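Local coordinates for protein ribonuclease (PDB 2ZPO) that probably cleaves RNA on the 3' side of pyrimidine nucleotides, as an endonuclease of the pancreatic ribonuclease family, at residues 27-30 against 31-34. Residues are numbered along the deposited sequence; the frame is centred on the assembly and turned at random.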
loop_
_atom_site.group_PDB
_atom_site.type_symbol
_atom_site.label_atom_id
_atom_site.label_comp_id
_atom_site.label_asym_id
_atom_site.label_seq_id
_atom_site.Cartn_x
_atom_site.Cartn_y
_atom_site.Cartn_z
ATOM N N ASN A 27 -10.753 7.930 1.318
ATOM C CA ASN A 27 -12.037 7.649 0.751
ATOM C C ASN A 27 -11.991 7.568 -0.785
ATOM O O ASN A 27 -12.519 6.632 -1.391
ATOM C CB ASN A 27 -13.026 8.705 1.244
ATOM C CG ASN A 27 -13.422 8.483 2.708
ATOM O OD1 ASN A 27 -13.344 7.349 3.224
ATOM N ND2 ASN A 27 -13.884 9.545 3.375
ATOM N N GLN A 28 -11.310 8.534 -1.393
ATOM C CA GLN A 28 -11.203 8.585 -2.846
ATOM C C GLN A 28 -10.347 7.446 -3.397
ATOM O O GLN A 28 -10.703 6.787 -4.367
ATOM C CB GLN A 28 -10.614 9.939 -3.274
ATOM C CG GLN A 28 -11.562 11.099 -2.982
ATOM C CD GLN A 28 -11.024 12.479 -3.416
ATOM O OE1 GLN A 28 -9.827 12.759 -3.347
ATOM N NE2 GLN A 28 -11.939 13.354 -3.836
ATOM N N MET A 29 -9.208 7.210 -2.764
ATOM C CA MET A 29 -8.209 6.293 -3.342
ATOM C C MET A 29 -8.659 4.840 -3.166
ATOM O O MET A 29 -8.479 4.010 -4.061
ATOM C CB MET A 29 -6.827 6.544 -2.719
ATOM C CG MET A 29 -6.185 7.859 -3.101
ATOM S SD MET A 29 -5.821 8.009 -4.868
ATOM C CE MET A 29 -5.019 6.465 -5.208
ATOM N N MET A 30 -9.283 4.542 -2.029
ATOM C CA MET A 30 -9.776 3.179 -1.793
ATOM C C MET A 30 -10.798 2.808 -2.851
ATOM O O MET A 30 -10.828 1.687 -3.309
ATOM C CB MET A 30 -10.354 3.050 -0.388
ATOM C CG MET A 30 -9.295 3.073 0.728
ATOM S SD MET A 30 -7.978 1.821 0.590
ATOM C CE MET A 30 -8.850 0.342 1.104
ATOM N N GLN A 31 -11.619 3.773 -3.240
ATOM C CA GLN A 31 -12.611 3.522 -4.295
ATOM C C GLN A 31 -11.976 3.470 -5.685
ATOM O O GLN A 31 -12.192 2.514 -6.429
ATOM C CB GLN A 31 -13.692 4.599 -4.282
ATOM C CG GLN A 31 -14.752 4.361 -5.350
ATOM C CD GLN A 31 -15.937 5.290 -5.242
ATOM O OE1 GLN A 31 -16.219 5.841 -4.179
ATOM N NE2 GLN A 31 -16.658 5.454 -6.348
ATOM N N ARG A 32 -11.190 4.500 -6.014
ATOM C CA ARG A 32 -10.546 4.610 -7.336
ATOM C C ARG A 32 -9.732 3.360 -7.683
ATOM O O ARG A 32 -9.728 2.884 -8.843
ATOM C CB ARG A 32 -9.651 5.867 -7.402
ATOM C CG ARG A 32 -10.405 7.197 -7.479
ATOM C CD ARG A 32 -9.455 8.408 -7.402
ATOM N NE ARG A 32 -10.187 9.682 -7.417
ATOM C CZ ARG A 32 -9.674 10.848 -7.025
ATOM N NH1 ARG A 32 -8.422 10.910 -6.570
ATOM N NH2 ARG A 32 -10.412 11.957 -7.070
ATOM N N ARG A 33 -9.073 2.801 -6.663
ATOM C CA ARG A 33 -8.183 1.663 -6.847
ATOM C C ARG A 33 -8.867 0.299 -6.718
ATOM O O ARG A 33 -8.195 -0.723 -6.671
ATOM C CB ARG A 33 -6.988 1.770 -5.885
ATOM C CG ARG A 33 -6.110 2.968 -6.117
ATOM C CD ARG A 33 -5.512 2.985 -7.535
ATOM N NE ARG A 33 -4.580 4.111 -7.680
ATOM C CZ ARG A 33 -3.270 4.039 -7.421
ATOM N NH1 ARG A 33 -2.743 2.897 -7.025
ATOM N NH2 ARG A 33 -2.492 5.101 -7.591
ATOM N N GLY A 34 -10.195 0.284 -6.635
ATOM C CA GLY A 34 -10.921 -0.992 -6.741
ATOM C C GLY A 34 -11.063 -1.736 -5.433
ATOM O O GLY A 34 -11.301 -2.933 -5.424
#
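R32 lays its guanidinium beside Q28, one helical turn earlier. The two side chains run the same way. CB of Q28 sits over the centre of the guanidinium, 3.9 Å above its plane. Further out, Q28 CD lies 3.7 Å from R32 NH2, over a face. Amide and guanidinium planes are 32° apart, so the amide lies slanted. The R32 chain is extended from CG to NE, which carries the group back along the helix to Q28. An alanine in place of Q28 would keep the CB contact but would probably leave the outer end of the guanidinium without its amide neighbour and freer to turn.

M29 and R33 form the next such pair. The M29 chain bends at chi2 and chi3 and brings CE over one face of the R33 guanidinium, 3.4 Å from R33 NE. Each pair is also joined by an i to i+4 backbone bond: R32 N to Q28 O at 2.9 Å, nearly straight (169°), and R33 N to M29 O, also 2.9 Å.

Helix 22-32 ends here in a Schellman motif, with G34 at positive phi as C-prime. G34 N bonds to Q31 O at 3.0 Å, and M35 N reaches back to M30 O.

R33 NH1 is held by the carbonyls of R9 and V12, which links this helix end to the N-terminal part of the chain. M29 and M30 also pack on F46 of strand 43-47.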